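PDB 2QCV: putative 5-dehydro-2-deoxygluconokinase from Bacillus halodurans C-125, which probably catalyses the ATP-dependent phosphorylation of 5-dehydro-2-deoxy-D-gluconate to its 6-phosphate, a step in myo-inositol degradation. Local coordinates for residues A[54-58]-A[313-319]; A[256-261]-A[293-298]; A[10-15]-A[135-141]. All blocks are in the same frame, centred on the assembly; numbering follows the deposited sequence.

Interaction 1: residues A[54-58]-A[313-319]; sequences SSKLG and MPSVEEI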
loop_
_atom_site.group_PDB
_atom_site.type_symbol
_atom_site.label_atom_id
_atom_site.label_comp_id
_atom_site.label_asym_id
_atom_site.label_seq_id
_atom_site.Cartn_x
_atom_site.Cartn_y
_atom_site.Cartn_z
ATOM N N SER A 54 -23.555 27.916 7.628
ATOM C CA SER A 54 -24.993 27.851 7.552
ATOM C C SER A 54 -25.647 27.975 8.925
ATOM O O SER A 54 -26.667 28.665 9.063
ATOM C CB SER A 54 -25.449 26.530 6.897
ATOM O OG SER A 54 -25.018 26.487 5.539
ATOM N N SER A 55 -25.072 27.313 9.926
ATOM C CA SER A 55 -25.641 27.347 11.281
ATOM C C SER A 55 -25.547 28.756 11.830
ATOM O O SER A 55 -26.462 29.221 12.476
ATOM C CB SER A 55 -24.925 26.380 12.229
ATOM O OG SER A 55 -25.704 26.205 13.400
ATOM N N LYS A 56 -24.438 29.436 11.542
ATOM C CA LYS A 56 -24.239 30.819 11.967
ATOM C C LYS A 56 -25.308 31.737 11.358
ATOM O O LYS A 56 -25.742 32.669 12.011
ATOM C CB LYS A 56 -22.809 31.269 11.638
ATOM C CG LYS A 56 -22.480 32.771 11.811
ATOM C CD LYS A 56 -22.362 33.195 13.267
ATOM C CE LYS A 56 -21.200 34.168 13.503
ATOM N NZ LYS A 56 -21.452 35.508 12.930
ATOM N N LEU A 57 -25.775 31.445 10.144
ATOM C CA LEU A 57 -26.910 32.160 9.543
ATOM C C LEU A 57 -28.283 31.747 10.061
ATOM O O LEU A 57 -29.269 32.345 9.694
ATOM C CB LEU A 57 -26.931 32.033 8.022
ATOM C CG LEU A 57 -25.621 32.406 7.352
ATOM C CD1 LEU A 57 -25.720 32.248 5.826
ATOM C CD2 LEU A 57 -25.172 33.812 7.762
ATOM N N GLY A 58 -28.334 30.744 10.912
ATOM C CA GLY A 58 -29.576 30.273 11.483
ATOM C C GLY A 58 -30.205 29.087 10.779
ATOM O O GLY A 58 -31.321 28.725 11.105
HETATM N N MSE A 313 -16.943 33.332 10.914
HETATM C CA MSE A 313 -17.806 33.442 9.805
HETATM C C MSE A 313 -18.891 34.475 9.837
HETATM O O MSE A 313 -19.301 34.862 10.926
HETATM C CB MSE A 313 -17.372 32.782 8.527
HETATM C CG MSE A 313 -16.623 31.477 8.659
HETATM SE SE MSE A 313 -17.830 30.039 8.382
HETATM C CE MSE A 313 -18.808 30.616 6.591
ATOM N N PRO A 314 -19.295 35.021 8.676
ATOM C CA PRO A 314 -20.239 36.143 8.707
ATOM C C PRO A 314 -21.570 35.857 9.366
ATOM O O PRO A 314 -22.082 34.754 9.259
ATOM C CB PRO A 314 -20.453 36.440 7.205
ATOM C CG PRO A 314 -19.259 35.925 6.562
ATOM C CD PRO A 314 -18.874 34.725 7.289
ATOM N N SER A 315 -22.137 36.874 10.018
ATOM C CA SER A 315 -23.534 36.876 10.412
ATOM C C SER A 315 -24.429 37.394 9.284
ATOM O O SER A 315 -23.968 38.104 8.390
ATOM C CB SER A 315 -23.783 37.811 11.606
ATOM O OG SER A 315 -23.394 39.113 11.236
ATOM N N VAL A 316 -25.705 37.057 9.352
ATOM C CA VAL A 316 -26.723 37.631 8.435
ATOM C C VAL A 316 -26.678 39.166 8.456
ATOM O O VAL A 316 -26.711 39.829 7.402
ATOM C CB VAL A 316 -28.141 37.165 8.777
ATOM C CG1 VAL A 316 -29.194 37.988 8.001
ATOM C CG2 VAL A 316 -28.316 35.708 8.480
ATOM N N GLU A 317 -26.593 39.741 9.657
ATOM C CA GLU A 317 -26.492 41.199 9.793
ATOM C C GLU A 317 -25.273 41.794 9.075
ATOM O O GLU A 317 -25.399 42.824 8.414
ATOM C CB GLU A 317 -26.445 41.583 11.278
ATOM C CG GLU A 317 -27.763 41.319 12.010
ATOM C CD GLU A 317 -28.035 39.845 12.342
ATOM O OE1 GLU A 317 -27.091 39.002 12.355
ATOM O OE2 GLU A 317 -29.221 39.540 12.593
ATOM N N GLU A 318 -24.105 41.154 9.204
ATOM C CA GLU A 318 -22.900 41.639 8.531
ATOM C C GLU A 318 -23.059 41.542 7.016
ATOM O O GLU A 318 -22.690 42.464 6.292
ATOM C CB GLU A 318 -21.657 40.841 8.919
ATOM C CG GLU A 318 -21.146 41.146 10.287
ATOM C CD GLU A 318 -20.045 40.204 10.709
ATOM O OE1 GLU A 318 -20.118 38.992 10.399
ATOM O OE2 GLU A 318 -19.096 40.687 11.365
ATOM N N ILE A 319 -23.580 40.408 6.554
ATOM C CA ILE A 319 -23.830 40.201 5.106
ATOM C C ILE A 319 -24.771 41.280 4.593
ATOM O O ILE A 319 -24.496 41.919 3.591
ATOM C CB ILE A 319 -24.405 38.780 4.801
ATOM C CG1 ILE A 319 -23.338 37.708 5.060
ATOM C CG2 ILE A 319 -24.954 38.689 3.351
ATOM C CD1 ILE A 319 -23.867 36.287 5.232
HETATM O O HOH W 1 -26.218 35.299 11.628
#
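Leu-57 and Val-316 bring the two backbones closest, their CA atoms 5.6 Å apart, where the C-terminal end of helix 46-56 faces the N-terminal start of helix 316-325. The first helix finishes in a Schellman motif: Gly-58 takes a positive phi of 96° and two bonds run back into the last turn. The second starts with a capping box, in which Ser-315 OG accepts from Glu-318 N and Glu-318 OE1 accepts from Ser-315 N at 3.0 Å, on the anti side of the carboxylate. One water links the two helix ends, donating to Lys-56 O and accepting from Val-316 N at 2.9 Å, so a carbonyl of the last turn and an amide of the first turn are satisfied together.

Lys-56 lies along the chain that leads into the cap. Its CG, anti to the backbone N (chi1 171°), comes 3.3 Å from Pro-314 O, and bends at the next three torsions curl the chain until NZ donates to Met-313 O at 3.0 Å, tilted 20° from the carbonyl plane. Met-313 is a selenomethionine. Lys-56 NZ stays 4.5 Å from Glu-318 OE1, too far for a salt bridge, although the opposite charges probably attract. The apolar half of the contact belongs to Leu-57, and Tyr-281 of helix 271-284 packs against both Leu-57 and Val-316. A single methyl of Leu-57 does most of the touching: CD2 meets Val-316 CG2 at 3.7 Å and Ile-319 CD1 at 3.8 Å.

Interaction 2: residues A[256-261]-A[293-298]; sequences YRGYAY and LKYGSA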
loop_
_atom_site.group_PDB
_atom_site.type_symbol
_atom_site.label_atom_id
_atom_site.label_comp_id
_atom_site.label_asym_id
_atom_site.label_seq_id
_atom_site.Cartn_x
_atom_site.Cartn_y
_atom_site.Cartn_z
ATOM N N TYR A 256 -28.782 35.124 -14.269
ATOM C CA TYR A 256 -28.689 36.170 -13.238
ATOM C C TYR A 256 -27.228 36.447 -12.977
ATOM O O TYR A 256 -26.401 35.543 -13.126
ATOM C CB TYR A 256 -29.335 35.700 -11.924
ATOM C CG TYR A 256 -30.762 35.309 -12.104
ATOM C CD1 TYR A 256 -31.763 36.250 -11.982
ATOM C CD2 TYR A 256 -31.116 33.985 -12.428
ATOM C CE1 TYR A 256 -33.082 35.908 -12.158
ATOM C CE2 TYR A 256 -32.444 33.630 -12.603
ATOM C CZ TYR A 256 -33.422 34.609 -12.461
ATOM O OH TYR A 256 -34.769 34.344 -12.649
ATOM N N ARG A 257 -26.912 37.679 -12.600
ATOM C CA ARG A 257 -25.540 38.094 -12.384
ATOM C C ARG A 257 -25.370 38.622 -10.981
ATOM O O ARG A 257 -26.242 39.313 -10.451
ATOM C CB ARG A 257 -25.170 39.164 -13.425
ATOM C CG ARG A 257 -23.853 39.814 -13.171
ATOM C CD ARG A 257 -23.750 41.093 -13.946
ATOM N NE ARG A 257 -23.532 40.892 -15.376
ATOM C CZ ARG A 257 -22.341 40.946 -15.971
ATOM N NH1 ARG A 257 -21.213 41.117 -15.273
ATOM N NH2 ARG A 257 -22.283 40.793 -17.279
ATOM N N GLY A 258 -24.272 38.218 -10.372
ATOM C CA GLY A 258 -23.806 38.686 -9.069
ATOM C C GLY A 258 -22.458 39.360 -9.210
ATOM O O GLY A 258 -21.763 39.188 -10.252
ATOM N N TYR A 259 -22.057 40.058 -8.139
ATOM C CA TYR A 259 -20.903 40.930 -8.143
ATOM C C TYR A 259 -20.055 40.664 -6.917
ATOM O O TYR A 259 -20.583 40.527 -5.801
ATOM C CB TYR A 259 -21.333 42.433 -8.161
ATOM C CG TYR A 259 -22.388 42.679 -9.216
ATOM C CD1 TYR A 259 -22.026 42.957 -10.535
ATOM C CD2 TYR A 259 -23.732 42.508 -8.922
ATOM C CE1 TYR A 259 -22.993 43.104 -11.503
ATOM C CE2 TYR A 259 -24.685 42.637 -9.886
ATOM C CZ TYR A 259 -24.299 42.956 -11.177
ATOM O OH TYR A 259 -25.291 43.082 -12.122
ATOM N N ALA A 260 -18.749 40.618 -7.152
ATOM C CA ALA A 260 -17.753 40.621 -6.063
ATOM C C ALA A 260 -17.842 41.919 -5.280
ATOM O O ALA A 260 -18.086 42.995 -5.868
ATOM C CB ALA A 260 -16.345 40.428 -6.595
ATOM N N TYR A 261 -17.664 41.813 -3.959
ATOM C CA TYR A 261 -17.607 43.001 -3.092
ATOM C C TYR A 261 -16.177 43.474 -2.920
ATOM O O TYR A 261 -15.273 42.661 -2.834
ATOM C CB TYR A 261 -18.301 42.726 -1.753
ATOM C CG TYR A 261 -19.785 42.736 -1.933
ATOM C CD1 TYR A 261 -20.466 41.595 -2.371
ATOM C CD2 TYR A 261 -20.517 43.890 -1.720
ATOM C CE1 TYR A 261 -21.851 41.604 -2.586
ATOM C CE2 TYR A 261 -21.891 43.916 -1.921
ATOM C CZ TYR A 261 -22.551 42.788 -2.370
ATOM O OH TYR A 261 -23.885 42.845 -2.599
ATOM N N LEU A 293 -27.151 35.416 -5.104
ATOM C CA LEU A 293 -25.799 35.710 -5.586
ATOM C C LEU A 293 -25.113 36.826 -4.772
ATOM O O LEU A 293 -23.896 36.745 -4.520
ATOM C CB LEU A 293 -25.828 36.046 -7.077
ATOM C CG LEU A 293 -26.237 34.963 -8.075
ATOM C CD1 LEU A 293 -26.434 35.602 -9.495
ATOM C CD2 LEU A 293 -25.213 33.785 -8.128
ATOM N N LYS A 294 -25.884 37.822 -4.319
ATOM C CA LYS A 294 -25.314 38.908 -3.510
ATOM C C LYS A 294 -24.940 38.411 -2.125
ATOM O O LYS A 294 -23.893 38.758 -1.581
ATOM C CB LYS A 294 -26.312 40.047 -3.369
ATOM C CG LYS A 294 -26.769 40.647 -4.676
ATOM C CD LYS A 294 -27.578 41.935 -4.507
ATOM C CE LYS A 294 -28.282 42.338 -5.824
ATOM N NZ LYS A 294 -27.309 42.436 -6.950
ATOM N N TYR A 295 -25.805 37.593 -1.531
ATOM C CA TYR A 295 -25.493 36.981 -0.259
ATOM C C TYR A 295 -24.217 36.152 -0.316
ATOM O O TYR A 295 -23.411 36.278 0.578
ATOM C CB TYR A 295 -26.664 36.136 0.255
ATOM C CG TYR A 295 -27.698 36.942 0.994
ATOM C CD1 TYR A 295 -28.589 37.795 0.306
ATOM C CD2 TYR A 295 -27.833 36.832 2.373
ATOM C CE1 TYR A 295 -29.537 38.508 0.980
ATOM C CE2 TYR A 295 -28.821 37.589 3.081
ATOM C CZ TYR A 295 -29.659 38.411 2.363
ATOM O OH TYR A 295 -30.632 39.165 2.985
ATOM N N GLY A 296 -24.024 35.338 -1.354
ATOM C CA GLY A 296 -22.829 34.497 -1.438
ATOM C C GLY A 296 -21.592 35.382 -1.594
ATOM O O GLY A 296 -20.575 35.195 -0.916
ATOM N N SER A 297 -21.700 36.367 -2.472
ATOM C CA SER A 297 -20.583 37.254 -2.708
ATOM C C SER A 297 -20.211 38.095 -1.488
ATOM O O SER A 297 -19.019 38.259 -1.175
ATOM C CB SER A 297 -20.878 38.173 -3.901
ATOM O OG SER A 297 -21.341 37.434 -4.990
ATOM N N ALA A 298 -21.203 38.631 -0.792
ATOM C CA ALA A 298 -20.937 39.431 0.401
ATOM C C ALA A 298 -20.279 38.595 1.512
ATOM O O ALA A 298 -19.330 39.032 2.188
ATOM C CB ALA A 298 -22.269 40.110 0.901
HETATM O O HOH W 2 -27.055 39.806 -7.926
HETATM O O HOH W 3 -17.197 39.060 -3.007
#
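Tyr-261 sets its ring against the flank of helix 289-305, just beyond edge strand 255-258 of the main sheet. With CG anti to the carbonyl carbon (chi1 -75°), the ring comes down onto the helix. Ala-298 CB lies over one ring face in a CH-pi contact, 4.2 Å from the centroid and 25° off the normal, while Ser-297 CB sits at the ring edge. Tyr-261 OH rests 3.8 Å from Lys-294 CB. Cut back to an alanine, Tyr-261 would no longer cover Ala-298 CB, and a gap is likely to open beside Lys-294.

Leu-293 points toward the strand, which runs nearly parallel to the helix (22°) with axes 8.3 Å apart. Its CD1 presses on the backbone, 3.5 Å from Gly-258 N, and Gly-258 has no CB to stand in the way of Leu-293 CB. Lys-294 runs beside Tyr-259, its NZ at the ring edge.

No direct hydrogen bond crosses the contact. Water instead joins Lys-294 NZ to Arg-257 O, and another joins Tyr-261 N to Ser-297 O. Ser-297 OG donates within its helix to Leu-293 O. Segment 256-261 is thus held on the helix mainly by apolar packing, with water bridging polar atoms.

Interaction 3: residues A[10-15]-A[135-141]; sequences REFDLI and YIRRSKL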
loop_
_atom_site.group_PDB
_atom_site.type_symbol
_atom_site.label_atom_id
_atom_site.label_comp_id
_atom_site.label_asym_id
_atom_site.label_seq_id
_atom_site.Cartn_x
_atom_site.Cartn_y
_atom_site.Cartn_z
ATOM N N ARG A 10 -39.594 18.463 6.797
ATOM C CA ARG A 10 -38.141 18.513 6.898
ATOM C C ARG A 10 -37.722 19.224 8.174
ATOM O O ARG A 10 -38.258 20.263 8.531
ATOM C CB ARG A 10 -37.520 19.186 5.676
ATOM C CG ARG A 10 -37.898 18.546 4.340
ATOM C CD ARG A 10 -37.589 17.053 4.271
ATOM N NE ARG A 10 -38.333 16.390 3.197
ATOM C CZ ARG A 10 -37.908 16.231 1.941
ATOM N NH1 ARG A 10 -36.723 16.678 1.546
ATOM N NH2 ARG A 10 -38.685 15.610 1.060
ATOM N N GLU A 11 -36.800 18.582 8.865
ATOM C CA GLU A 11 -36.145 19.044 10.089
ATOM C C GLU A 11 -34.838 19.789 9.824
ATOM O O GLU A 11 -34.482 20.729 10.531
ATOM C CB GLU A 11 -35.857 17.838 10.970
ATOM C CG GLU A 11 -37.146 17.282 11.539
ATOM C CD GLU A 11 -36.949 15.895 12.099
ATOM O OE1 GLU A 11 -36.989 14.932 11.307
ATOM O OE2 GLU A 11 -36.745 15.780 13.323
ATOM N N PHE A 12 -34.134 19.401 8.776
ATOM C CA PHE A 12 -32.874 20.068 8.418
ATOM C C PHE A 12 -33.031 20.941 7.156
ATOM O O PHE A 12 -33.691 20.560 6.187
ATOM C CB PHE A 12 -31.784 19.028 8.163
ATOM C CG PHE A 12 -31.393 18.261 9.396
ATOM C CD1 PHE A 12 -30.533 18.824 10.325
ATOM C CD2 PHE A 12 -31.886 16.994 9.633
ATOM C CE1 PHE A 12 -30.177 18.135 11.473
ATOM C CE2 PHE A 12 -31.537 16.303 10.802
ATOM C CZ PHE A 12 -30.693 16.894 11.712
ATOM N N ASP A 13 -32.366 22.087 7.142
ATOM C CA ASP A 13 -32.195 22.841 5.895
ATOM C C ASP A 13 -31.161 22.196 4.960
ATOM O O ASP A 13 -31.364 22.132 3.764
ATOM C CB ASP A 13 -31.812 24.275 6.220
ATOM C CG ASP A 13 -32.913 25.002 6.937
ATOM O OD1 ASP A 13 -33.983 25.166 6.331
ATOM O OD2 ASP A 13 -32.702 25.404 8.078
ATOM N N LEU A 14 -30.063 21.693 5.515
ATOM C CA LEU A 14 -29.061 21.016 4.724
ATOM C C LEU A 14 -28.328 19.980 5.559
ATOM O O LEU A 14 -28.209 20.114 6.796
ATOM C CB LEU A 14 -28.064 21.993 4.109
ATOM C CG LEU A 14 -26.988 22.636 4.956
ATOM C CD1 LEU A 14 -25.953 23.273 4.017
ATOM C CD2 LEU A 14 -27.592 23.684 5.911
ATOM N N ILE A 15 -27.894 18.928 4.867
ATOM C CA ILE A 15 -26.955 17.950 5.379
ATOM C C ILE A 15 -25.822 17.902 4.355
ATOM O O ILE A 15 -26.076 17.775 3.143
ATOM C CB ILE A 15 -27.603 16.561 5.519
ATOM C CG1 ILE A 15 -28.615 16.591 6.653
ATOM C CG2 ILE A 15 -26.520 15.486 5.800
ATOM C CD1 ILE A 15 -29.451 15.272 6.753
ATOM N N TYR A 135 -31.632 9.570 7.746
ATOM C CA TYR A 135 -31.079 10.863 8.113
ATOM C C TYR A 135 -31.213 11.807 6.943
ATOM O O TYR A 135 -31.749 12.891 7.064
ATOM C CB TYR A 135 -29.622 10.708 8.460
ATOM C CG TYR A 135 -28.965 11.915 9.069
ATOM C CD1 TYR A 135 -29.488 12.551 10.167
ATOM C CD2 TYR A 135 -27.771 12.403 8.547
ATOM C CE1 TYR A 135 -28.811 13.632 10.752
ATOM C CE2 TYR A 135 -27.138 13.479 9.109
ATOM C CZ TYR A 135 -27.638 14.070 10.217
ATOM O OH TYR A 135 -26.930 15.121 10.766
ATOM N N ILE A 136 -30.730 11.381 5.792
ATOM C CA ILE A 136 -30.801 12.208 4.573
ATOM C C ILE A 136 -32.217 12.699 4.257
ATOM O O ILE A 136 -32.436 13.875 3.958
ATOM C CB ILE A 136 -30.200 11.425 3.364
ATOM C CG1 ILE A 136 -28.691 11.241 3.557
ATOM C CG2 ILE A 136 -30.533 12.098 2.015
ATOM C CD1 ILE A 136 -28.008 10.310 2.484
ATOM N N ARG A 137 -33.209 11.825 4.377
ATOM C CA ARG A 137 -34.564 12.223 4.048
ATOM C C ARG A 137 -35.210 13.286 4.947
ATOM O O ARG A 137 -36.266 13.782 4.599
ATOM C CB ARG A 137 -35.474 11.023 3.944
ATOM C CG ARG A 137 -35.774 10.385 5.229
ATOM C CD ARG A 137 -36.506 9.076 4.961
ATOM N NE ARG A 137 -36.843 8.435 6.216
ATOM C CZ ARG A 137 -36.976 7.114 6.382
ATOM N NH1 ARG A 137 -36.795 6.262 5.373
ATOM N NH2 ARG A 137 -37.265 6.640 7.583
ATOM N N ARG A 138 -34.570 13.631 6.062
ATOM C CA ARG A 138 -35.047 14.696 6.957
ATOM C C ARG A 138 -34.586 16.070 6.548
ATOM O O ARG A 138 -34.828 17.047 7.254
ATOM C CB ARG A 138 -34.496 14.435 8.350
ATOM C CG ARG A 138 -34.858 13.063 8.800
ATOM C CD ARG A 138 -35.012 12.958 10.259
ATOM N NE ARG A 138 -33.805 12.660 10.955
ATOM C CZ ARG A 138 -33.350 13.312 12.025
ATOM N NH1 ARG A 138 -33.953 14.378 12.549
ATOM N NH2 ARG A 138 -32.241 12.887 12.563
ATOM N N SER A 139 -33.900 16.147 5.424
ATOM C CA SER A 139 -33.321 17.413 4.941
ATOM C C SER A 139 -33.939 17.939 3.634
ATOM O O SER A 139 -34.368 17.182 2.770
ATOM C CB SER A 139 -31.816 17.270 4.758
ATOM O OG SER A 139 -31.215 18.546 4.533
ATOM N N LYS A 140 -33.956 19.252 3.506
ATOM C CA LYS A 140 -34.288 19.927 2.260
ATOM C C LYS A 140 -33.277 19.675 1.165
ATOM O O LYS A 140 -33.651 19.422 -0.003
ATOM C CB LYS A 140 -34.401 21.446 2.519
ATOM C CG LYS A 140 -35.548 21.855 3.416
ATOM C CD LYS A 140 -35.652 23.404 3.523
ATOM C CE LYS A 140 -36.529 23.753 4.710
ATOM N NZ LYS A 140 -36.922 25.176 4.714
ATOM N N LEU A 141 -31.997 19.727 1.551
ATOM C CA LEU A 141 -30.834 19.688 0.622
ATOM C C LEU A 141 -29.774 18.701 1.123
ATOM O O LEU A 141 -29.560 18.568 2.333
ATOM C CB LEU A 141 -30.104 21.051 0.577
ATOM C CG LEU A 141 -30.836 22.360 0.314
ATOM C CD1 LEU A 141 -29.915 23.534 0.397
ATOM C CD2 LEU A 141 -31.539 22.346 -1.024
#
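Phe-12, Tyr-135 and Arg-138 meet at angles to one another on one side of a parallel strand pair. The Phe-12 and Tyr-135 rings are inclined at 68° with centroids 5.4 Å apart, an oblique pairing in which Phe-12 CE2 approaches Tyr-135 CE1. Ile-15 takes one face of the Tyr-135 ring, its CD1 standing 3.9 Å from the centroid in a CH-pi contact. The ring is anchored at its far end, where Tyr-135 OH is hydrogen-bonded to Phe-63 N.

Arg-138 crosses Phe-12 obliquely, ring and guanidinium planes 63° apart, and Phe-12 CE2 lies over one guanidinium face, 3.5 Å from Arg-138 NH1. At the guanidinium edge the carboxylate of Glu-11 forms a salt bridge, with Arg-138 NH1 3.2 Å from Glu-11 OE2. The extended Lys-140 chain runs alongside Asp-13, its NZ making a weak salt bridge to Asp-13 OD1 at 3.4 Å, while Asp-13 OD2 is occupied by Lys-60 N. In one of its two modelled conformers, Arg-10 NH1 donates to Ser-139 O at 2.7 Å from above the carbonyl plane and also bonds Asp-169 O, with Arg-137 O over one guanidinium face.

Along the backbone, Arg-138 O accepts from both Glu-11 N and Phe-12 N, which reach it from opposite faces of its plane. Ser-139 carries its OG anti to the backbone N (chi1 -169°), which lets the hydroxyl donate to Leu-141 O at 2.8 Å; Ile-15 N binds the same oxygen at 3.1 Å from the other face. A parallel bridge pairs Phe-12 with Ser-139 and places strand 12-17 beside strand 139-145, as expected among the inner strands of the mainly parallel, helix-flanked sheet of the ribokinase fold in PfkB carbohydrate kinases.

Overall arrangement
Interaction 3 joins two neighbouring inner strands of the nine-stranded sheet, and interaction 2 lies at that sheet's edge strand 255-258; their centres are about 26 Å apart and they do not touch. Interaction 1 ties together two helices, its centre about 15 Å from that of interaction 2 and about 19 Å from that of interaction 3. It meets both: Ile-319 packs on Tyr-295 and Ala-298, and Ser-54 on Leu-14. Helix 271-284 has side-chain contacts with all three. Along the chain, interaction 3 closes before interaction 2 opens, interaction 2 is nested within the loop closed by interaction 1, and interactions 1 and 3 cross. Residues from both ends of the sequence are thereby knitted into one compact kinase domain.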